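Local coordinates for protein putative ribose 5-phosphate isomerase (Leishmania infantum, PDB 6FXW) that probably interconverts ribose 5-phosphate and ribulose 5-phosphate in the pentose phosphate pathway, as a type B isomerase of the LacAB/RpiB family, at residues Ile69-Gly75 with Leu111-Thr117; Cys12-Tyr17 with Pro41-Val47; Ser102-Ala108 with Phe130-Leu136. Where two conformers were deposited one is given. Residue numbers count along the deposited sequence, not the author numbering.

Interaction 1. Residues Ile69-Gly75 with Leu111-Thr117; sequences ILVCGTG and LCIGVRT. With SO4 (sulfate ion), chain B.
The chain after strand 69-72 doubles back onto its neighbour so tightly that T74 and G114 have CA atoms 3.6 Å apart. Glycines make this possible: G114 CA lies 3.3 Å from T74 C and G73 O, where a CB would clash, and G75 CA lies 3.3 Å from I113 O. G75, with phi/psi 89/-23, is the N-cap of helix 76-83. Before this turn, strands 69-72 and 111-114 run parallel, and their segment axes approach to 4.7 Å at 22°, with I69 opposite L111, L70 opposite C112, V71 opposite I113 and C72 opposite G114. The hydrogen-bond ladder runs L70 N to L111 O (2.8 Å), I113 N to L70 O (2.9 Å), C72 N to I113 O (3.2 Å) and V115 N to C72 O (3.0 Å); R116 N to G73 O (2.9 Å) extends it into the turn. These are neighbouring inner strands of a Rossmann-like parallel sheet. One face carries I69, V71, L111 and I113 (V71 CG2 to I113 CG1, 3.7 Å; I113 chi1 p), with helix 120-131 against L111 and I113; L70, C72 and C112 face helix 76-83. Beyond the strands, a water lies 2.7 Å from both T74 O and T117 OG1. R116, extended (m, t, t), hydrogen-bonds a sulfate through NH1 to O3 (3.2 Å) and NH2 to O2 (3.0 Å); R140 and R144 of a neighbouring subunit bind the same ion.

Interaction 2. Residues Cys12-Tyr17 with Pro41-Val47; sequences CDHAAY and PSSDTSV. With SO4 (sulfate ion), chain B.
Two loops meet here, each following a strand of the parallel sheet: loop 12-17 comes after strand 6-12, and loop 41-47 comes after strand 33-38. Their closest CA pairs are H14 with S46 (5.6 Å) and D13 with V47 (5.9 Å). Each loop has its own local turn: D13 OD1 accepts from A15 N at 2.9 Å, an Asx turn that starts the short 3-10 segment at H14 and A15, while D44 (phi/psi -82/51) is the centre of an inverse gamma turn.

Van der Waals and ring contacts come first, several of them against backbone carbonyls. The Y17 ring (chi1 t) packs on P41-D44: S43 O lies over one face, 3.4 Å from Y17 CE1, and P41 O sits at the edge, 3.3 Å from Y17 CE1. The P41 ring touches both Y17 and C12, with P41 CG 4.4 Å from Y17 CD1 and P41 CD 3.9 Å from C12 SG. V47 CG2 reaches D13 CA at 3.8 Å. H14, with chi1 p, brings CB to 3.3 Å from T45 O and offers one ring face to S46, whose CA makes an off-centre CH-pi contact 4.2 Å from the ring centroid.

Polar linkage runs through a water that donates to D13 OD2 (2.7 Å) and to V47 O (2.8 Å). Near the ring plane, H14 NE2 donates to O2 of a sulfate at 2.8 Å. R116 of this chain and R140 and R144 of a neighbouring subunit bind the same ion, an anion pocket formed between subunits at the C-terminal end of the sheet, consistent with the place where a sugar phosphate would put its phosphate.

Interaction 3. Residues Ser102-Ala108 with Phe130-Leu136; sequences SRQHNNA and FLTTEPL
At S102 the chain is still in helix 96-104, the connection of a beta-alpha-beta crossover between strands 90-92 and 110-114 of the Rossmann-like sheet; the partner 130-136 is the end of helix 120-131 and the extended chain beyond it. S102 OG, hydrogen-bonded to A99 O, approaches the edge of the F130 ring (CE1, 3.3 Å).

R103 carries the contact. Folded m, m, m, it lays R103 CD over the F130 ring, 3.6 Å from the centroid and 14° off the normal, a CH-pi contact. Its guanidinium then turns to the chain after the helix: R103 NE and NH2 make weak hydrogen bonds to T133 O (3.1 and 3.2 Å), and R103 NH2 forms a salt bridge with E134 OE1 at 3.2 Å. R103 NH1 points back to its own segment, to N107 OD1 at 2.9 Å and, weakly, to A108 O at 2.9 Å. R103 O also receives a CA-H...O contact from P135 CA (3.3 Å).

Q104 lies nearest in backbone terms, its CA 4.0 Å from that of P135. Q104 O accepts from L136 N at 2.9 Å, nearly straight at 172°; Q104 CG packs on T133 CG2 (3.4 Å), and a water joins Q104 NE2 (3.0 Å) to E134 O (2.7 Å), while Q104 OE1 accepts from Q100 NE2. H105 brings CD2 to 4.0 Å from L136 CD1. N107 takes positive phi (42°), ending the helical course, and sets OD1 3.6 Å from P135 CG. A108 closes against the aromatic ring, with O 3.6 Å from F130 CZ and CB 4.1 Å from F130 CE1.

Overall arrangement
Interactions 1 and 2, with centres 13 Å apart, adjoin at the C-terminal end of the sheet: V71 O lies 3.2 Å from D13 N, probably a hydrogen bond, and V115 CG1 packs 3.4 Å from A15 O. Both contribute to binding one sulfate, R116 from interaction 1 and H14 from interaction 2, with a neighbouring subunit completing the site. Interaction 3 lies about 28 Å from interaction 2, centre to centre, across the middle of the chain, with nearest atoms about 14 Å apart. It meets interaction 1, 18 Å away between centres, through F130 CZ, 3.4 Å from L111 N. Strand 110-114 is the sequence link, running between the two helices whose ends form interaction 3.

Interaction 1. Residues Ile69-Gly75 with Leu111-Thr117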
# COMPACT_ATOMS: atom_id res chain seq x y z
N ILE A 69 -17.14 -9.81 6.05
CA ILE A 69 -16.28 -8.64 5.82
C ILE A 69 -16.38 -7.79 7.05
O ILE A 69 -17.50 -7.42 7.43
CB ILE A 69 -16.73 -7.91 4.56
CG1 ILE A 69 -16.65 -8.85 3.34
CG2 ILE A 69 -15.86 -6.71 4.35
CD1 ILE A 69 -17.21 -8.23 2.04
N LEU A 70 -15.28 -7.37 7.66
CA LEU A 70 -15.24 -6.53 8.82
C LEU A 70 -14.43 -5.27 8.51
O LEU A 70 -13.35 -5.36 7.95
CB LEU A 70 -14.65 -7.26 10.00
CG LEU A 70 -15.51 -8.36 10.59
CD1 LEU A 70 -14.74 -9.12 11.66
CD2 LEU A 70 -16.75 -7.75 11.18
N VAL A 71 -14.99 -4.12 8.85
CA VAL A 71 -14.43 -2.80 8.48
C VAL A 71 -14.29 -1.97 9.75
O VAL A 71 -15.25 -1.75 10.51
CB VAL A 71 -15.30 -2.11 7.47
CG1 VAL A 71 -14.53 -0.91 6.91
CG2 VAL A 71 -15.82 -2.96 6.38
N CYS A 72 -13.08 -1.50 10.02
CA CYS A 72 -12.78 -0.51 11.09
C CYS A 72 -11.91 0.57 10.48
O CYS A 72 -11.72 0.61 9.25
CB CYS A 72 -12.31 -1.08 12.42
SG CYS A 72 -10.73 -1.88 12.36
N GLY A 73 -11.29 1.40 11.31
CA GLY A 73 -10.45 2.40 10.72
C GLY A 73 -9.28 1.82 9.91
O GLY A 73 -8.96 2.32 8.82
N THR A 74 -8.66 0.75 10.40
CA THR A 74 -7.48 0.15 9.74
C THR A 74 -7.68 -1.29 9.34
O THR A 74 -6.87 -1.86 8.63
CB THR A 74 -6.29 0.14 10.69
OG1 THR A 74 -6.60 -0.67 11.81
CG2 THR A 74 -5.91 1.54 11.10
N GLY A 75 -8.72 -1.96 9.86
CA GLY A 75 -8.88 -3.36 9.78
C GLY A 75 -8.27 -4.16 10.93
O GLY A 75 -8.53 -5.36 11.07
N LEU A 111 -12.72 -11.25 5.70
CA LEU A 111 -11.89 -10.20 5.14
C LEU A 111 -11.97 -9.04 6.13
O LEU A 111 -13.08 -8.53 6.40
CB LEU A 111 -12.43 -9.80 3.82
CG LEU A 111 -11.97 -8.48 3.21
CD1 LEU A 111 -10.43 -8.52 2.93
CD2 LEU A 111 -12.80 -8.19 1.97
N CYS A 112 -10.82 -8.49 6.56
CA CYS A 112 -10.76 -7.31 7.41
C CYS A 112 -10.10 -6.17 6.63
O CYS A 112 -9.06 -6.37 6.04
CB CYS A 112 -9.98 -7.61 8.65
SG CYS A 112 -10.74 -8.88 9.68
N ILE A 113 -10.77 -5.06 6.56
CA ILE A 113 -10.29 -3.89 5.81
C ILE A 113 -10.38 -2.60 6.67
O ILE A 113 -11.25 -2.47 7.61
CB ILE A 113 -11.02 -3.68 4.51
CG1 ILE A 113 -12.51 -3.62 4.75
CG2 ILE A 113 -10.67 -4.83 3.58
CD1 ILE A 113 -13.30 -3.31 3.42
N GLY A 114 -9.60 -1.57 6.30
CA GLY A 114 -9.64 -0.28 6.93
C GLY A 114 -10.13 0.78 6.02
O GLY A 114 -9.61 0.92 4.90
N VAL A 115 -11.15 1.49 6.43
CA VAL A 115 -11.70 2.56 5.61
C VAL A 115 -10.93 3.87 5.78
O VAL A 115 -11.04 4.76 4.90
CB VAL A 115 -13.16 2.71 6.02
CG1 VAL A 115 -13.36 3.21 7.41
CG2 VAL A 115 -13.98 3.48 5.04
N ARG A 116 -10.09 4.02 6.81
CA ARG A 116 -9.27 5.22 6.96
C ARG A 116 -7.88 5.00 6.32
O ARG A 116 -7.11 5.98 6.19
CB ARG A 116 -9.09 5.62 8.41
CG ARG A 116 -10.40 5.97 9.06
CD ARG A 116 -10.17 6.21 10.53
NE ARG A 116 -11.46 6.52 11.18
CZ ARG A 116 -11.65 6.45 12.45
NH1 ARG A 116 -10.74 5.91 13.25
NH2 ARG A 116 -12.82 6.84 12.92
N THR A 117 -7.59 3.78 5.83
CA THR A 117 -6.29 3.39 5.23
C THR A 117 -6.43 3.06 3.77
O THR A 117 -5.62 3.51 2.95
CB THR A 117 -5.64 2.26 6.01
OG1 THR A 117 -6.69 1.28 6.17
CG2 THR A 117 -5.18 2.67 7.38
S SO4 B . -11.94 6.60 16.96
O1 SO4 B . -11.56 8.02 17.34
O2 SO4 B . -12.95 6.64 15.90
O3 SO4 B . -10.59 6.02 16.46
O4 SO4 B . -12.45 6.00 18.16
O HOH W 1 -5.88 -1.34 6.14

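Interaction 2. Residues Cys12-Tyr17 with Pro41-Val47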
# COMPACT_ATOMS: atom_id res chain seq x y z
N CYS A 12 -19.16 -3.53 10.83
CA CYS A 12 -18.21 -2.46 10.91
C CYS A 12 -18.47 -1.71 12.19
O CYS A 12 -19.45 -1.95 12.90
CB CYS A 12 -18.29 -1.54 9.69
SG CYS A 12 -19.91 -0.69 9.62
N ASP A 13 -17.51 -0.83 12.51
CA ASP A 13 -17.70 0.15 13.59
C ASP A 13 -18.10 1.49 12.95
O ASP A 13 -18.40 1.56 11.75
CB ASP A 13 -16.54 0.19 14.56
CG ASP A 13 -15.25 0.80 13.98
OD1 ASP A 13 -15.26 1.26 12.83
OD2 ASP A 13 -14.29 0.92 14.75
N HIS A 14 -18.04 2.54 13.71
CA HIS A 14 -18.52 3.83 13.25
C HIS A 14 -17.56 4.41 12.20
O HIS A 14 -17.93 5.32 11.47
CB HIS A 14 -18.59 4.81 14.40
CG HIS A 14 -17.38 4.85 15.20
ND1 HIS A 14 -17.07 3.88 16.13
CD2 HIS A 14 -16.29 5.67 15.09
CE1 HIS A 14 -15.84 4.11 16.56
NE2 HIS A 14 -15.37 5.22 15.98
N ALA A 15 -16.34 3.90 12.13
CA ALA A 15 -15.42 4.48 11.12
C ALA A 15 -16.00 4.31 9.71
O ALA A 15 -15.76 5.16 8.80
CB ALA A 15 -14.11 3.83 11.19
N ALA A 16 -16.78 3.25 9.48
CA ALA A 16 -17.32 2.94 8.20
C ALA A 16 -18.79 3.31 8.08
O ALA A 16 -19.44 2.98 7.10
CB ALA A 16 -17.13 1.47 7.86
N TYR A 17 -19.28 4.05 9.03
CA TYR A 17 -20.75 4.31 9.01
C TYR A 17 -21.11 5.15 7.80
O TYR A 17 -22.07 4.83 7.10
CB TYR A 17 -21.22 4.92 10.31
CG TYR A 17 -22.69 5.17 10.33
CD1 TYR A 17 -23.55 4.11 10.40
CD2 TYR A 17 -23.16 6.44 10.37
CE1 TYR A 17 -24.93 4.31 10.44
CE2 TYR A 17 -24.53 6.69 10.36
CZ TYR A 17 -25.39 5.60 10.42
OH TYR A 17 -26.79 5.75 10.50
N PRO A 41 -23.43 -0.71 12.92
CA PRO A 41 -24.29 0.24 13.48
C PRO A 41 -25.27 0.87 12.49
O PRO A 41 -24.92 1.14 11.34
CB PRO A 41 -23.39 1.31 14.06
CG PRO A 41 -22.07 1.22 13.34
CD PRO A 41 -22.01 -0.18 12.89
N SER A 42 -26.51 1.05 12.95
CA SER A 42 -27.55 1.67 12.11
C SER A 42 -27.89 3.01 12.70
O SER A 42 -28.96 3.47 12.59
CB SER A 42 -28.78 0.75 11.96
OG SER A 42 -28.49 -0.26 10.98
N SER A 43 -26.91 3.60 13.36
CA SER A 43 -27.04 4.97 13.86
C SER A 43 -25.69 5.59 13.83
O SER A 43 -24.68 4.86 13.79
CB SER A 43 -27.51 5.01 15.30
OG SER A 43 -27.17 6.29 15.80
N ASP A 44 -25.66 6.94 13.89
CA ASP A 44 -24.44 7.71 13.91
C ASP A 44 -23.77 7.84 15.25
O ASP A 44 -23.34 8.94 15.67
CB ASP A 44 -24.72 9.07 13.29
CG ASP A 44 -23.45 9.80 12.86
OD1 ASP A 44 -22.38 9.17 12.69
OD2 ASP A 44 -23.56 11.03 12.69
N THR A 45 -23.56 6.70 15.93
CA THR A 45 -23.04 6.67 17.31
C THR A 45 -21.59 6.07 17.31
O THR A 45 -21.20 5.36 16.41
CB THR A 45 -24.04 5.86 18.20
OG1 THR A 45 -24.29 4.56 17.59
CG2 THR A 45 -25.42 6.60 18.37
N SER A 46 -20.81 6.39 18.31
CA SER A 46 -19.51 5.72 18.48
C SER A 46 -19.79 4.34 19.03
O SER A 46 -20.53 4.18 19.99
CB SER A 46 -18.71 6.51 19.50
OG SER A 46 -17.43 6.00 19.52
N VAL A 47 -19.08 3.30 18.50
CA VAL A 47 -19.24 2.00 18.95
C VAL A 47 -17.88 1.27 19.03
O VAL A 47 -16.88 1.87 18.62
CB VAL A 47 -20.25 1.24 18.10
CG1 VAL A 47 -21.64 1.90 18.04
CG2 VAL A 47 -19.77 1.14 16.65
S SO4 B . -11.94 6.60 16.96
O1 SO4 B . -11.56 8.02 17.34
O2 SO4 B . -12.95 6.64 15.90
O3 SO4 B . -10.59 6.02 16.46
O4 SO4 B . -12.45 6.00 18.16
O HOH W 2 -14.53 0.81 17.46

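Interaction 3. Residues Ser102-Ala108 with Phe130-Leu136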
# COMPACT_ATOMS: atom_id res chain seq x y z
N SER A 102 -5.02 -14.48 0.91
CA SER A 102 -5.75 -14.73 2.14
C SER A 102 -6.73 -15.90 1.89
O SER A 102 -7.03 -16.62 2.82
CB SER A 102 -6.54 -13.56 2.61
OG SER A 102 -7.63 -13.26 1.79
N ARG A 103 -7.21 -16.03 0.65
CA ARG A 103 -8.08 -17.13 0.24
C ARG A 103 -7.27 -18.33 -0.26
O ARG A 103 -7.44 -19.45 0.24
CB ARG A 103 -9.02 -16.64 -0.84
CG ARG A 103 -9.99 -15.54 -0.40
CD ARG A 103 -11.00 -15.97 0.64
NE ARG A 103 -11.77 -17.04 0.08
CZ ARG A 103 -11.95 -18.27 0.56
NH1 ARG A 103 -11.55 -18.64 1.77
NH2 ARG A 103 -12.57 -19.19 -0.18
N GLN A 104 -6.34 -18.12 -1.19
CA GLN A 104 -5.54 -19.24 -1.80
C GLN A 104 -4.77 -20.01 -0.79
O GLN A 104 -4.69 -21.26 -0.82
CB GLN A 104 -4.65 -18.71 -2.91
CG GLN A 104 -5.38 -18.32 -4.15
CD GLN A 104 -4.51 -18.09 -5.33
OE1 GLN A 104 -3.43 -17.55 -5.22
NE2 GLN A 104 -4.97 -18.55 -6.46
N HIS A 105 -4.13 -19.28 0.13
CA HIS A 105 -3.25 -19.90 1.12
C HIS A 105 -3.91 -20.06 2.44
O HIS A 105 -3.87 -21.14 3.04
CB HIS A 105 -1.96 -19.06 1.28
CG HIS A 105 -1.11 -19.10 0.08
ND1 HIS A 105 0.07 -18.35 0.02
CD2 HIS A 105 -1.25 -19.70 -1.12
CE1 HIS A 105 0.60 -18.53 -1.17
NE2 HIS A 105 -0.15 -19.35 -1.89
N ASN A 106 -4.50 -19.00 2.98
CA ASN A 106 -4.99 -19.04 4.35
C ASN A 106 -6.48 -19.44 4.49
O ASN A 106 -6.93 -19.65 5.61
CB ASN A 106 -4.78 -17.71 5.05
CG ASN A 106 -3.39 -17.15 4.86
OD1 ASN A 106 -3.24 -16.23 4.05
ND2 ASN A 106 -2.36 -17.74 5.48
N ASN A 107 -7.16 -19.64 3.36
CA ASN A 107 -8.54 -20.03 3.30
C ASN A 107 -9.34 -19.26 4.33
O ASN A 107 -10.13 -19.80 5.13
CB ASN A 107 -8.66 -21.55 3.53
CG ASN A 107 -10.03 -22.08 3.15
OD1 ASN A 107 -10.86 -21.37 2.62
ND2 ASN A 107 -10.27 -23.35 3.51
N ALA A 108 -9.23 -17.92 4.36
CA ALA A 108 -9.84 -17.10 5.40
C ALA A 108 -11.35 -17.01 5.26
O ALA A 108 -11.89 -16.95 4.12
CB ALA A 108 -9.32 -15.66 5.36
N PHE A 130 -11.48 -11.18 -2.91
CA PHE A 130 -11.72 -12.10 -1.76
C PHE A 130 -12.87 -13.02 -1.97
O PHE A 130 -12.84 -14.21 -1.64
CB PHE A 130 -11.92 -11.25 -0.50
CG PHE A 130 -11.97 -12.03 0.78
CD1 PHE A 130 -10.83 -12.36 1.47
CD2 PHE A 130 -13.18 -12.44 1.29
CE1 PHE A 130 -10.84 -13.00 2.66
CE2 PHE A 130 -13.20 -13.14 2.49
CZ PHE A 130 -12.04 -13.46 3.16
N LEU A 131 -13.95 -12.42 -2.51
CA LEU A 131 -15.15 -13.24 -2.74
C LEU A 131 -15.09 -14.22 -3.90
O LEU A 131 -15.96 -15.14 -3.97
CB LEU A 131 -16.36 -12.35 -2.97
CG LEU A 131 -16.80 -11.48 -1.78
CD1 LEU A 131 -17.98 -10.49 -2.11
CD2 LEU A 131 -17.08 -12.31 -0.51
N THR A 132 -14.16 -14.05 -4.80
CA THR A 132 -14.06 -14.93 -5.96
C THR A 132 -12.85 -15.81 -6.01
O THR A 132 -12.55 -16.36 -7.07
CB THR A 132 -14.15 -14.12 -7.23
OG1 THR A 132 -13.10 -13.12 -7.32
CG2 THR A 132 -15.44 -13.27 -7.32
N THR A 133 -12.07 -15.89 -4.96
CA THR A 133 -10.86 -16.67 -4.95
C THR A 133 -11.08 -17.89 -4.04
O THR A 133 -11.55 -17.81 -2.94
CB THR A 133 -9.61 -15.85 -4.51
OG1 THR A 133 -9.47 -14.71 -5.33
CG2 THR A 133 -8.35 -16.68 -4.57
N GLU A 134 -10.72 -19.06 -4.57
CA GLU A 134 -10.80 -20.31 -3.81
C GLU A 134 -9.49 -20.75 -3.24
O GLU A 134 -8.42 -20.36 -3.78
CB GLU A 134 -11.37 -21.41 -4.72
CG GLU A 134 -12.90 -21.24 -4.89
CD GLU A 134 -13.68 -21.36 -3.57
OE1 GLU A 134 -13.99 -20.32 -2.84
OE2 GLU A 134 -14.01 -22.53 -3.24
N PRO A 135 -9.51 -21.56 -2.17
CA PRO A 135 -8.29 -22.08 -1.59
C PRO A 135 -7.58 -23.05 -2.53
O PRO A 135 -8.24 -23.79 -3.27
CB PRO A 135 -8.74 -22.73 -0.31
CG PRO A 135 -10.21 -22.98 -0.48
CD PRO A 135 -10.72 -22.05 -1.47
N LEU A 136 -6.27 -22.97 -2.60
CA LEU A 136 -5.46 -23.71 -3.63
C LEU A 136 -5.44 -25.11 -3.11
O LEU A 136 -5.51 -25.35 -1.90
CB LEU A 136 -4.02 -23.22 -3.75
CG LEU A 136 -3.84 -22.00 -4.60
CD1 LEU A 136 -2.40 -21.54 -4.53
CD2 LEU A 136 -4.30 -22.13 -6.05
O HOH W 3 -7.46 -20.17 -6.28